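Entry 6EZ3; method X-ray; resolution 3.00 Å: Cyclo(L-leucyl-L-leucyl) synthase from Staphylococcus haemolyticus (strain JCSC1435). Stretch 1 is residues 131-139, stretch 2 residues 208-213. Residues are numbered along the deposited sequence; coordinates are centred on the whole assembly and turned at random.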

ATOM      1  N   THR A 131       1.917  22.713   0.745  1.00 71.09           N
ATOM      2  CA  THR A 131       1.954  23.730  -0.302  1.00 71.37           C
ATOM      3  C   THR A 131       0.779  23.555  -1.285  1.00 76.66           C
ATOM      4  O   THR A 131      -0.139  24.374  -1.240  1.00 78.43           O
ATOM      5  CB  THR A 131       3.340  23.805  -0.977  1.00 80.28           C
ATOM      6  OG1 THR A 131       3.627  22.583  -1.642  1.00 78.73           O
ATOM      7  CG2 THR A 131       4.463  24.142   0.005  1.00 78.20           C
ATOM      8  N   ASP A 132       0.789  22.499  -2.141  1.00 72.38           N
ATOM      9  CA  ASP A 132      -0.273  22.184  -3.126  1.00 72.16           C
ATOM     10  C   ASP A 132      -1.614  21.849  -2.455  1.00 77.90           C
ATOM     11  O   ASP A 132      -1.736  20.861  -1.723  1.00 78.53           O
ATOM     12  CB  ASP A 132       0.156  21.069  -4.109  1.00 73.40           C
ATOM     13  CG  ASP A 132      -0.633  20.998  -5.409  1.00 81.95           C
ATOM     14  OD1 ASP A 132      -0.009  20.767  -6.470  1.00 84.15           O
ATOM     15  OD2 ASP A 132      -1.876  21.169  -5.366  1.00 82.27           O
ATOM     16  N   SER A 133      -2.611  22.696  -2.711  1.00 75.49           N
ATOM     17  CA  SER A 133      -3.971  22.624  -2.160  1.00 75.86           C
ATOM     18  C   SER A 133      -4.773  21.503  -2.794  1.00 76.77           C
ATOM     19  O   SER A 133      -5.593  20.868  -2.121  1.00 75.16           O
ATOM     20  CB  SER A 133      -4.699  23.955  -2.373  1.00 81.94           C
ATOM     21  OG  SER A 133      -3.817  25.073  -2.373  1.00 95.43           O
ATOM     22  N   ASN A 134      -4.550  21.290  -4.107  1.00 72.56           N
ATOM     23  CA  ASN A 134      -5.220  20.267  -4.912  1.00 71.77           C
ATOM     24  C   ASN A 134      -4.815  18.863  -4.416  1.00 73.31           C
ATOM     25  O   ASN A 134      -5.682  18.006  -4.221  1.00 73.99           O
ATOM     26  CB  ASN A 134      -4.908  20.480  -6.410  1.00 71.43           C
ATOM     27  CG  ASN A 134      -5.457  19.440  -7.357  1.00104.30           C
ATOM     28  OD1 ASN A 134      -6.541  18.875  -7.156  1.00 99.06           O
ATOM     29  ND2 ASN A 134      -4.723  19.183  -8.437  1.00100.62           N
ATOM     30  N   PHE A 135      -3.503  18.665  -4.163  1.00 66.01           N
ATOM     31  CA  PHE A 135      -2.942  17.419  -3.671  1.00 63.74           C
ATOM     32  C   PHE A 135      -3.502  17.106  -2.302  1.00 64.56           C
ATOM     33  O   PHE A 135      -3.955  15.979  -2.099  1.00 63.63           O
ATOM     34  CB  PHE A 135      -1.413  17.470  -3.670  1.00 65.57           C
ATOM     35  CG  PHE A 135      -0.752  16.277  -3.020  1.00 67.73           C
ATOM     36  CD1 PHE A 135      -0.755  15.035  -3.641  1.00 71.27           C
ATOM     37  CD2 PHE A 135      -0.090  16.404  -1.809  1.00 69.83           C
ATOM     38  CE1 PHE A 135      -0.148  13.933  -3.036  1.00 71.72           C
ATOM     39  CE2 PHE A 135       0.522  15.308  -1.212  1.00 72.37           C
ATOM     40  CZ  PHE A 135       0.496  14.082  -1.834  1.00 70.39           C
ATOM     41  N   LYS A 136      -3.550  18.121  -1.388  1.00 59.65           N
ATOM     42  CA  LYS A 136      -4.123  17.973  -0.050  1.00 59.08           C
ATOM     43  C   LYS A 136      -5.543  17.396  -0.140  1.00 64.26           C
ATOM     44  O   LYS A 136      -5.829  16.395   0.518  1.00 64.08           O
ATOM     45  CB  LYS A 136      -4.111  19.293   0.719  1.00 60.98           C
ATOM     46  CG  LYS A 136      -4.625  19.156   2.163  1.00 73.54           C
ATOM     47  CD  LYS A 136      -4.039  20.228   3.090  1.00 83.23           C
ATOM     48  CE  LYS A 136      -4.582  20.132   4.500  1.00 88.31           C
ATOM     49  NZ  LYS A 136      -3.938  21.116   5.421  1.00 94.32           N
ATOM     50  N   ASN A 137      -6.386  17.965  -1.025  1.00 61.56           N
ATOM     51  CA  ASN A 137      -7.752  17.496  -1.270  1.00 62.27           C
ATOM     52  C   ASN A 137      -7.769  16.038  -1.741  1.00 67.01           C
ATOM     53  O   ASN A 137      -8.502  15.223  -1.168  1.00 66.69           O
ATOM     54  CB  ASN A 137      -8.468  18.409  -2.281  1.00 66.74           C
ATOM     55  CG  ASN A 137      -9.769  17.852  -2.848  1.00 99.28           C
ATOM     56  OD1 ASN A 137     -10.793  17.725  -2.153  1.00 96.44           O
ATOM     57  ND2 ASN A 137      -9.749  17.504  -4.134  1.00 90.04           N
ATOM     58  N   SER A 138      -6.930  15.710  -2.762  1.00 63.76           N
ATOM     59  CA  SER A 138      -6.806  14.365  -3.326  1.00 63.12           C
ATOM     60  C   SER A 138      -6.476  13.351  -2.230  1.00 66.67           C
ATOM     61  O   SER A 138      -7.088  12.276  -2.188  1.00 66.21           O
ATOM     62  CB  SER A 138      -5.782  14.338  -4.456  1.00 66.07           C
ATOM     63  OG  SER A 138      -6.384  14.582  -5.722  1.00 71.19           O
ATOM     64  N   CYS A 139      -5.580  13.732  -1.295  1.00 62.32           N
ATOM     65  CA  CYS A 139      -5.215  12.890  -0.154  1.00 61.81           C
ATOM     66  C   CYS A 139      -6.416  12.638   0.759  1.00 65.05           C
ATOM     67  O   CYS A 139      -6.640  11.490   1.165  1.00 62.85           O
ATOM     68  CB  CYS A 139      -4.053  13.496   0.625  1.00 61.49           C
ATOM     69  SG  CYS A 139      -2.485  13.491  -0.264  1.00 65.10           S
ATOM     70  N   ASP A 208       0.107  14.246 -14.529  1.00 59.41           N
ATOM     71  CA  ASP A 208       0.980  15.342 -14.066  1.00 59.57           C
ATOM     72  C   ASP A 208       0.207  16.471 -13.396  1.00 62.06           C
ATOM     73  O   ASP A 208       0.434  17.637 -13.696  1.00 63.48           O
ATOM     74  CB  ASP A 208       1.877  15.847 -15.213  1.00 62.23           C
ATOM     75  CG  ASP A 208       2.646  14.735 -15.912  1.00 81.15           C
ATOM     76  OD1 ASP A 208       3.660  14.262 -15.340  1.00 84.06           O
ATOM     77  OD2 ASP A 208       2.221  14.322 -17.028  1.00 84.63           O
ATOM     78  N   GLN A 209      -0.713  16.128 -12.492  1.00 56.48           N
ATOM     79  CA  GLN A 209      -1.540  17.127 -11.832  1.00 56.33           C
ATOM     80  C   GLN A 209      -0.903  17.674 -10.566  1.00 60.78           C
ATOM     81  O   GLN A 209      -1.398  18.657 -10.002  1.00 59.29           O
ATOM     82  CB  GLN A 209      -2.968  16.602 -11.599  1.00 57.45           C
ATOM     83  CG  GLN A 209      -3.819  16.687 -12.866  1.00 62.51           C
ATOM     84  CD  GLN A 209      -5.280  16.487 -12.601  1.00109.00           C
ATOM     85  OE1 GLN A 209      -5.863  17.067 -11.674  1.00113.35           O
ATOM     86  NE2 GLN A 209      -5.929  15.709 -13.454  1.00109.02           N
ATOM     87  N   PHE A 210       0.209  17.054 -10.133  1.00 60.07           N
ATOM     88  CA  PHE A 210       0.958  17.499  -8.952  1.00 60.68           C
ATOM     89  C   PHE A 210       2.459  17.582  -9.213  1.00 67.09           C
ATOM     90  O   PHE A 210       2.937  17.146 -10.267  1.00 66.51           O
ATOM     91  CB  PHE A 210       0.677  16.617  -7.723  1.00 62.05           C
ATOM     92  CG  PHE A 210      -0.718  16.061  -7.592  1.00 63.16           C
ATOM     93  CD1 PHE A 210      -1.792  16.892  -7.293  1.00 65.51           C
ATOM     94  CD2 PHE A 210      -0.953  14.701  -7.730  1.00 65.59           C
ATOM     95  CE1 PHE A 210      -3.080  16.376  -7.167  1.00 66.70           C
ATOM     96  CE2 PHE A 210      -2.235  14.178  -7.575  1.00 68.60           C
ATOM     97  CZ  PHE A 210      -3.289  15.019  -7.287  1.00 66.90           C
ATOM     98  N   ASN A 211       3.205  18.119  -8.231  1.00 66.68           N
ATOM     99  CA  ASN A 211       4.675  18.275  -8.271  1.00 67.55           C
ATOM    100  C   ASN A 211       5.399  17.007  -7.799  1.00 70.18           C
ATOM    101  O   ASN A 211       6.552  17.072  -7.378  1.00 68.96           O
ATOM    102  CB  ASN A 211       5.110  19.499  -7.449  1.00 73.73           C
ATOM    103  CG  ASN A 211       4.362  20.769  -7.804  1.00107.06           C
ATOM    104  OD1 ASN A 211       4.444  21.265  -8.939  1.00 98.69           O
ATOM    105  ND2 ASN A 211       3.584  21.300  -6.852  1.00100.81           N
ATOM    106  N   LEU A 212       4.700  15.855  -7.873  1.00 67.43           N
ATOM    107  CA  LEU A 212       5.173  14.509  -7.531  1.00 66.67           C
ATOM    108  C   LEU A 212       5.086  13.625  -8.769  1.00 70.42           C
ATOM    109  O   LEU A 212       4.215  13.828  -9.621  1.00 70.54           O
ATOM    110  CB  LEU A 212       4.340  13.889  -6.407  1.00 66.07           C
ATOM    111  CG  LEU A 212       4.371  14.582  -5.062  1.00 69.90           C
ATOM    112  CD1 LEU A 212       3.093  14.334  -4.325  1.00 70.14           C
ATOM    113  CD2 LEU A 212       5.529  14.101  -4.238  1.00 71.23           C
ATOM    114  N   LYS A 213       5.996  12.650  -8.874  1.00 66.10           N
ATOM    115  CA  LYS A 213       6.028  11.741 -10.014  1.00 64.93           C
ATOM    116  C   LYS A 213       6.268  10.297  -9.603  1.00 66.52           C
ATOM    117  O   LYS A 213       7.094  10.021  -8.737  1.00 66.91           O
ATOM    118  CB  LYS A 213       7.077  12.196 -11.046  1.00 67.46           C
ATOM    119  CG  LYS A 213       6.620  13.380 -11.917  1.00 92.27           C
ATOM    120  CD  LYS A 213       7.702  13.805 -12.917  1.00109.43           C
ATOM    121  CE  LYS A 213       7.466  15.156 -13.554  1.00119.24           C
ATOM    122  NZ  LYS A 213       8.713  15.695 -14.167  1.00121.01           N
TER

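An aromatic side chain from an irregular segment can pack against the start of a helix without any hydrogen bond between the two, as this pair from the cyclo(L-leucyl-L-leucyl) synthase illustrates. Stretch 2 has no regular helix or strand and meets the helix that begins at Ser-133, with Phe-135 and Phe-210 nearest in backbone, 6.6 Å between their CA atoms.

Asp-132 caps that helix. The t rotamer of Asp-132 brings OD2 back to the free amides of the first turn, accepting from Phe-135 N at 3.2 Å and, more weakly, from Asn-134 N at 3.0 Å. Asp-132 OD1 lies near the plane of the Phe-210 ring, 4.3 Å from Phe-210 CD1, where the ring's slightly positive hydrogens loosely suit a carboxylate.

Phe-135, also t, directs its ring edge at the face of Phe-210, with centroids 5.4 Å apart and planes at 69°. One face of the Phe-135 ring receives Leu-212, whose m,t conformation places CD1 3.8 Å from the centroid in a CH-pi contact. Phe-210 has chi1 at -34°, between wells; in this pose its ring runs beside the helix, CE1 lying 3.5 Å from Asn-134 ND2 and CZ 3.5 Å from Ser-138 OG. Ring packing, with polar atoms around the Phe-210 ring, thus joins the stretches, and no hydrogen bond crosses between them.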